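Local coordinates for peroxisomal membrane protein LPX1 (PDB 2Y6U) that hydrolyses ester bonds as a peroxisomal alpha/beta-hydrolase of yeast, with acyl esterase, lipase and phospholipase A activity, at residues F149-A153 / F272-L276; V280-R284 / F305-Q311; H314-I318 / R336-H340. All coordinates share one frame; numbering follows the deposited sequence.

Contact 1. Residues F149-A153 / F272-L276; sequences FQALA and FAPFL
Two helices approach through Ala153 and Leu276, whose CA atoms lie 6.3 Å apart, with no hydrogen bond between the segments. The 272-276 segment starts with Phe272 at the N-cap position of helix 273-279. Leu276 carries much of the packing: its CG stands opposite its own backbone N (chi1 -179°), which sends the branch across to the helix of Phe149. There CD2 sits over one face of the Phe149 ring, 3.8 Å from the centroid and 18° off the normal, a CH-pi contact. Leu276 CB lies 3.4 Å from Phe149 CZ, while the other methyl, CD1, reaches past the ring to Ala153 N at 3.7 Å and also meets the CB atoms of Leu152 and Ala153. On the opposite side of the Phe149 plane stands Phe272, whose edge turns toward that ring in an offset edge-to-face pair, planes at 83° and Phe272 CD1 3.6 Å from Phe149 CZ. Ala273 CA comes to the rim of the Phe149 ring. Helix 146-157 directly follows strand 137-144 of the alpha/beta-hydrolase sheet, and Gly143, Ser145 and Gly147 at this junction are consistent with the family's nucleophile elbow (GxSxG); the Phe149 side chain lies near them without touching. With an alanine in place of Phe149, Leu276 CD2 and the edge of Phe272 would probably both lose the ring between them, opening a gap between the helices. Trp114 meets both Phe149 and Phe272, and Phe275 packs edge-to-face with Phe282 of the second subunit.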
# COMPACT_ATOMS: atom_id res chain seq x y z
N PHE A 149 -13.95 2.60 8.05
CA PHE A 149 -12.68 3.38 7.85
C PHE A 149 -11.74 2.56 6.94
O PHE A 149 -11.10 3.11 6.01
CB PHE A 149 -12.06 3.68 9.21
CG PHE A 149 -10.78 4.47 9.17
CD1 PHE A 149 -9.57 3.84 8.77
CD2 PHE A 149 -10.75 5.81 9.54
CE1 PHE A 149 -8.38 4.57 8.77
CE2 PHE A 149 -9.57 6.53 9.56
CZ PHE A 149 -8.37 5.92 9.16
N GLN A 150 -11.52 1.29 7.31
CA GLN A 150 -10.55 0.45 6.60
C GLN A 150 -10.89 0.14 5.17
O GLN A 150 -10.01 0.13 4.35
CB GLN A 150 -10.25 -0.81 7.40
CG GLN A 150 -9.57 -0.48 8.73
CD GLN A 150 -9.38 -1.70 9.58
OE1 GLN A 150 -10.28 -2.53 9.71
NE2 GLN A 150 -8.23 -1.80 10.22
N ALA A 151 -12.18 0.06 4.87
CA ALA A 151 -12.65 -0.08 3.48
C ALA A 151 -12.17 1.10 2.63
O ALA A 151 -11.69 0.93 1.54
CB ALA A 151 -14.18 -0.22 3.41
N LEU A 152 -12.43 2.31 3.12
CA LEU A 152 -11.93 3.52 2.48
C LEU A 152 -10.41 3.56 2.32
O LEU A 152 -9.89 3.83 1.24
CB LEU A 152 -12.40 4.77 3.27
CG LEU A 152 -13.86 5.09 3.24
CD1 LEU A 152 -14.28 6.11 4.37
CD2 LEU A 152 -14.25 5.62 1.81
N ALA A 153 -9.70 3.18 3.39
CA ALA A 153 -8.25 3.18 3.34
C ALA A 153 -7.70 2.16 2.36
O ALA A 153 -6.72 2.43 1.70
CB ALA A 153 -7.63 2.98 4.76
N PHE A 272 -3.73 8.45 12.83
CA PHE A 272 -3.93 7.96 11.49
C PHE A 272 -5.16 8.50 10.77
O PHE A 272 -5.29 8.37 9.55
CB PHE A 272 -3.94 6.36 11.51
CG PHE A 272 -4.96 5.76 12.42
CD1 PHE A 272 -6.26 5.75 12.04
CD2 PHE A 272 -4.62 5.25 13.69
CE1 PHE A 272 -7.24 5.30 12.85
CE2 PHE A 272 -5.60 4.73 14.50
CZ PHE A 272 -6.92 4.75 14.07
N ALA A 273 -6.14 9.07 11.49
CA ALA A 273 -7.32 9.52 10.83
C ALA A 273 -6.98 10.71 9.82
O ALA A 273 -7.61 10.73 8.82
CB ALA A 273 -8.47 9.99 11.86
N PRO A 274 -6.07 11.63 10.12
CA PRO A 274 -5.89 12.75 9.18
C PRO A 274 -5.50 12.29 7.78
O PRO A 274 -5.96 12.85 6.80
CB PRO A 274 -4.77 13.54 9.83
CG PRO A 274 -5.16 13.43 11.37
CD PRO A 274 -5.37 11.95 11.38
N PHE A 275 -4.69 11.26 7.73
CA PHE A 275 -4.25 10.69 6.44
C PHE A 275 -5.44 10.19 5.61
O PHE A 275 -5.59 10.51 4.44
CB PHE A 275 -3.28 9.55 6.68
CG PHE A 275 -2.84 8.88 5.35
CD1 PHE A 275 -1.85 9.44 4.59
CD2 PHE A 275 -3.52 7.84 4.86
CE1 PHE A 275 -1.47 8.83 3.37
CE2 PHE A 275 -3.13 7.23 3.67
CZ PHE A 275 -2.11 7.73 2.95
N LEU A 276 -6.37 9.49 6.25
CA LEU A 276 -7.59 9.00 5.61
C LEU A 276 -8.49 10.14 5.19
O LEU A 276 -8.88 10.23 4.01
CB LEU A 276 -8.31 7.92 6.44
CG LEU A 276 -9.53 7.55 5.54
CD1 LEU A 276 -9.03 6.72 4.27
CD2 LEU A 276 -10.76 7.16 6.12

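Contact 2. Residues V280-R284 / F305-Q311; sequences VKFVR and FLQKTLQ
Val280 CG2 meets the Phe305 ring at its edge, near the ring plane, 3.9 Å from CE2, while Thr309 OG1 lies over one face of the same ring, offset toward the rim. At the far end the Arg284 and Gln311 side chains run alongside each other, their planes 74° apart but not stacked; the aliphatic part of the arginine does the touching, Arg284 CG 3.6 Å from Gln311 OE1. Thr309 OG1 donates to Phe305 O one turn back in the helix, at 2.7 Å. This bond holds OG1 beside the backbone N (chi1 -51°) and leaves the methyl CG2 turned to the loop, 3.8 Å from Val280 CG1 and close to Lys281 N. Val280 CG1 also packs on Leu310 CD2, a methyl that is shared with Val283 CG1 at 3.7 Å. No direct hydrogen bond links the segments, and water does this work. One water accepts from Gln311 N at 2.8 Å and faces Val283 O and Thr309 O as a donor, though its two protons cannot serve every acceptor around it at once. A second donates to Arg284 O and, weakly, to Gln311 OE1. Lys281 NZ bonds to Ser278 OG of the second subunit, so this end of the loop lies at the dimer contact. Helix 300-309 is the crossover helix of a beta-alpha-beta unit of the alpha/beta-hydrolase fold, joining strand 286-292 to its parallel neighbour 313-318, and the loop that leads into the first strand packs on it.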
# COMPACT_ATOMS: atom_id res chain seq x y z
N VAL A 280 -9.96 10.84 1.23
CA VAL A 280 -11.31 10.42 0.81
C VAL A 280 -11.69 10.98 -0.58
O VAL A 280 -12.33 10.28 -1.38
CB VAL A 280 -12.35 10.78 1.90
CG1 VAL A 280 -13.79 10.43 1.37
CG2 VAL A 280 -12.10 9.89 3.11
N LYS A 281 -11.18 12.13 -0.89
CA LYS A 281 -11.37 12.75 -2.18
C LYS A 281 -10.86 11.89 -3.38
O LYS A 281 -11.31 12.13 -4.51
CB LYS A 281 -10.81 14.16 -2.26
CG LYS A 281 -9.28 14.27 -2.16
CD LYS A 281 -8.70 15.66 -2.13
CE LYS A 281 -7.18 15.58 -2.11
NZ LYS A 281 -6.55 16.88 -1.89
N PHE A 282 -9.94 10.93 -3.11
CA PHE A 282 -9.40 10.08 -4.16
C PHE A 282 -10.22 8.82 -4.37
O PHE A 282 -9.96 8.05 -5.29
CB PHE A 282 -7.93 9.76 -3.89
CG PHE A 282 -7.05 10.94 -4.09
CD1 PHE A 282 -6.93 11.53 -5.34
CD2 PHE A 282 -6.38 11.53 -3.03
CE1 PHE A 282 -6.04 12.56 -5.53
CE2 PHE A 282 -5.57 12.59 -3.20
CZ PHE A 282 -5.39 13.15 -4.44
N VAL A 283 -11.22 8.59 -3.49
CA VAL A 283 -12.02 7.37 -3.53
C VAL A 283 -13.16 7.64 -4.54
O VAL A 283 -14.12 8.34 -4.24
CB VAL A 283 -12.59 6.99 -2.16
CG1 VAL A 283 -13.60 5.80 -2.26
CG2 VAL A 283 -11.36 6.65 -1.20
N ARG A 284 -12.99 7.10 -5.73
CA ARG A 284 -13.87 7.43 -6.89
C ARG A 284 -14.96 6.39 -7.07
O ARG A 284 -15.92 6.61 -7.83
CB ARG A 284 -13.06 7.47 -8.17
CG ARG A 284 -12.04 8.49 -8.19
CD ARG A 284 -11.53 8.41 -9.59
NE ARG A 284 -10.21 8.94 -9.74
CZ ARG A 284 -9.63 9.13 -10.92
NH1 ARG A 284 -10.28 8.77 -12.04
NH2 ARG A 284 -8.41 9.64 -10.98
N PHE A 305 -19.15 14.81 6.22
CA PHE A 305 -17.86 14.86 5.54
C PHE A 305 -17.85 13.82 4.37
O PHE A 305 -17.39 14.12 3.30
CB PHE A 305 -16.72 14.59 6.51
CG PHE A 305 -15.40 14.32 5.82
CD1 PHE A 305 -14.67 15.38 5.29
CD2 PHE A 305 -14.95 13.04 5.69
CE1 PHE A 305 -13.48 15.12 4.62
CE2 PHE A 305 -13.80 12.81 5.04
CZ PHE A 305 -13.10 13.79 4.49
N LEU A 306 -18.37 12.64 4.61
CA LEU A 306 -18.42 11.61 3.64
C LEU A 306 -19.30 11.95 2.47
O LEU A 306 -18.92 11.86 1.31
CB LEU A 306 -18.79 10.29 4.23
CG LEU A 306 -17.75 9.76 5.18
CD1 LEU A 306 -18.29 8.48 5.76
CD2 LEU A 306 -16.33 9.51 4.56
N GLN A 307 -20.45 12.54 2.78
CA GLN A 307 -21.32 13.01 1.74
C GLN A 307 -20.75 14.11 0.87
O GLN A 307 -21.10 14.22 -0.28
CB GLN A 307 -22.69 13.44 2.38
CG GLN A 307 -23.21 14.66 2.05
CD GLN A 307 -24.51 15.02 2.82
OE1 GLN A 307 -25.09 14.17 3.50
NE2 GLN A 307 -24.85 16.28 2.81
N LYS A 308 -19.98 15.02 1.45
CA LYS A 308 -19.43 16.11 0.73
C LYS A 308 -18.19 15.68 -0.08
O LYS A 308 -17.75 16.40 -0.97
CB LYS A 308 -19.05 17.23 1.71
CG LYS A 308 -20.25 17.97 2.24
CD LYS A 308 -19.95 18.82 3.47
CE LYS A 308 -21.20 19.64 3.90
NZ LYS A 308 -21.10 20.08 5.33
N THR A 309 -17.61 14.56 0.28
CA THR A 309 -16.28 14.26 -0.20
C THR A 309 -16.18 13.08 -1.21
O THR A 309 -15.29 13.08 -2.10
CB THR A 309 -15.28 14.10 1.00
OG1 THR A 309 -15.38 15.24 1.87
CG2 THR A 309 -13.81 14.09 0.47
N LEU A 310 -17.08 12.15 -1.06
CA LEU A 310 -17.18 10.99 -1.94
C LEU A 310 -17.96 11.40 -3.19
O LEU A 310 -19.13 11.81 -3.10
CB LEU A 310 -17.81 9.87 -1.17
CG LEU A 310 -17.01 9.14 -0.12
CD1 LEU A 310 -17.90 8.27 0.79
CD2 LEU A 310 -15.90 8.33 -0.86
N GLN A 311 -17.31 11.29 -4.37
CA GLN A 311 -17.93 11.74 -5.62
C GLN A 311 -19.12 10.90 -6.00
O GLN A 311 -20.00 11.38 -6.63
CB GLN A 311 -16.95 11.68 -6.80
CG GLN A 311 -15.95 12.78 -6.89
CD GLN A 311 -14.73 12.47 -7.90
OE1 GLN A 311 -14.31 11.28 -8.19
NE2 GLN A 311 -14.15 13.56 -8.38
O HOH W 1 -14.53 10.99 -4.13
O HOH W 2 -16.48 8.84 -9.11

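Contact 3. Residues H314-I318 / R336-H340; sequences HLDVI and RINHH
Asp316 OD1 is gripped from opposite faces of its carboxylate by Arg336 NH1, at 2.9 Å in a salt bridge, and by His314 NE2 of the same strand, a hydrogen bond of 3.1 Å. The site lies between the outermost strand 313-318 of the alpha/beta-hydrolase sheet and helix 330-347, whose short segments run nearly antiparallel, at 154°. The second oxygen, OD2, uses its syn lone pair to accept from His340 NE2 at 2.7 Å, with the carboxylate and imidazole planes 41° apart. Three donors thus hold the buried aspartate and fix the rotation of its carboxylate, and the charge of Arg336 would probably offset its own. His340 also turns its edge to His314: its CE1 lies over a face of that ring, 3.5 Å from His314 NE2, in an edge-to-face pair with planes at 61°. The imidazole of His340 therefore serves both as a donor to Asp316 and as packing for the other histidine. Arg336 does not reach straight across; bends at its second and third torsions bring CD within 3.2 Å of Asp316 CG before the guanidinium turns its edge to OD1. At its far end, Arg336 NH2 lies over one face of His339, near the rim. The strand is hydrogen-bonded along its backbone to strand 286-292, and beyond the carboxylate Ile318 CD1 rests 4.0 Å from Arg336 CG.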
# COMPACT_ATOMS: atom_id res chain seq x y z
N HIS A 314 -24.04 7.24 -1.96
CA HIS A 314 -25.43 6.97 -1.71
C HIS A 314 -25.61 6.70 -0.23
O HIS A 314 -24.93 5.82 0.30
CB HIS A 314 -25.90 5.76 -2.48
CG HIS A 314 -27.32 5.34 -2.14
ND1 HIS A 314 -28.42 5.68 -2.90
CD2 HIS A 314 -27.81 4.65 -1.07
CE1 HIS A 314 -29.51 5.15 -2.36
NE2 HIS A 314 -29.18 4.57 -1.23
N LEU A 315 -26.54 7.38 0.44
CA LEU A 315 -26.84 7.14 1.84
C LEU A 315 -28.10 6.26 1.93
O LEU A 315 -29.13 6.52 1.23
CB LEU A 315 -27.12 8.48 2.60
CG LEU A 315 -27.38 8.30 4.13
CD1 LEU A 315 -26.05 7.99 4.92
CD2 LEU A 315 -28.21 9.50 4.62
N ASP A 316 -28.07 5.24 2.83
CA ASP A 316 -29.29 4.53 3.23
C ASP A 316 -29.43 4.64 4.73
O ASP A 316 -28.47 4.42 5.45
CB ASP A 316 -29.23 3.03 3.04
CG ASP A 316 -29.48 2.64 1.70
OD1 ASP A 316 -30.54 3.04 1.12
OD2 ASP A 316 -28.54 2.02 1.18
N VAL A 317 -30.59 5.00 5.19
CA VAL A 317 -30.82 5.21 6.64
C VAL A 317 -31.70 4.02 7.08
O VAL A 317 -32.76 3.78 6.48
CB VAL A 317 -31.49 6.55 6.89
CG1 VAL A 317 -31.91 6.75 8.34
CG2 VAL A 317 -30.54 7.75 6.50
N ILE A 318 -31.27 3.29 8.08
CA ILE A 318 -31.99 2.18 8.58
C ILE A 318 -32.87 2.66 9.66
O ILE A 318 -32.39 3.11 10.70
CB ILE A 318 -31.03 1.02 9.11
CG1 ILE A 318 -29.99 0.55 8.10
CG2 ILE A 318 -31.89 -0.20 9.60
CD1 ILE A 318 -30.58 0.06 6.77
N ARG A 336 -30.33 -4.13 2.07
CA ARG A 336 -29.61 -3.10 1.39
C ARG A 336 -28.37 -3.53 0.64
O ARG A 336 -28.15 -3.12 -0.48
CB ARG A 336 -29.22 -1.94 2.32
CG ARG A 336 -30.36 -1.26 2.97
CD ARG A 336 -30.96 -0.20 2.03
NE ARG A 336 -31.90 -0.75 1.11
CZ ARG A 336 -32.26 -0.20 -0.06
NH1 ARG A 336 -31.81 1.03 -0.53
NH2 ARG A 336 -33.14 -0.88 -0.75
N ILE A 337 -27.55 -4.32 1.27
CA ILE A 337 -26.34 -4.79 0.65
C ILE A 337 -26.73 -5.56 -0.67
O ILE A 337 -26.17 -5.29 -1.76
CB ILE A 337 -25.61 -5.75 1.57
CG1 ILE A 337 -25.00 -5.02 2.79
CG2 ILE A 337 -24.58 -6.58 0.76
CD1 ILE A 337 -24.36 -5.92 3.88
N ASN A 338 -27.76 -6.40 -0.60
CA ASN A 338 -28.16 -7.15 -1.80
C ASN A 338 -28.66 -6.23 -2.91
O ASN A 338 -28.39 -6.43 -4.09
CB ASN A 338 -29.21 -8.20 -1.45
CG ASN A 338 -28.64 -9.35 -0.62
OD1 ASN A 338 -27.38 -9.48 -0.52
ND2 ASN A 338 -29.51 -10.12 0.00
N HIS A 339 -29.48 -5.25 -2.51
CA HIS A 339 -30.01 -4.30 -3.45
C HIS A 339 -28.87 -3.61 -4.17
O HIS A 339 -28.83 -3.54 -5.43
CB HIS A 339 -30.89 -3.23 -2.69
CG HIS A 339 -31.25 -2.07 -3.56
ND1 HIS A 339 -32.20 -2.17 -4.54
CD2 HIS A 339 -30.77 -0.80 -3.61
CE1 HIS A 339 -32.33 -1.00 -5.15
NE2 HIS A 339 -31.45 -0.16 -4.62
N HIS A 340 -27.92 -3.10 -3.41
CA HIS A 340 -26.87 -2.30 -4.03
C HIS A 340 -25.94 -3.13 -4.87
O HIS A 340 -25.49 -2.69 -5.92
CB HIS A 340 -26.11 -1.46 -3.03
CG HIS A 340 -26.92 -0.35 -2.47
ND1 HIS A 340 -27.42 0.67 -3.24
CD2 HIS A 340 -27.42 -0.19 -1.23
CE1 HIS A 340 -28.17 1.45 -2.48
NE2 HIS A 340 -28.16 0.97 -1.24

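The three contacts follow one another along the chain, each closing before the next opens. Contacts 1 and 2 form one packed region, centres 12 Å apart, because Leu152 of helix 146-157 touches Val283, Leu306 and Leu310; both reach the second subunit, so this region joins the hydrolase core to the dimer contact. Contact 3 has its centre about 17 Å from that of contact 2 and about 22 Å from that of contact 1. Helix 300-309 of contact 2 is followed, after a turn, by strand 313-318 of contact 3, which lies next to strand 286-292 in the sheet. Contact 3 touches no other protein chain of the assembly and ties helix 330-347 to the sheet's outermost strand.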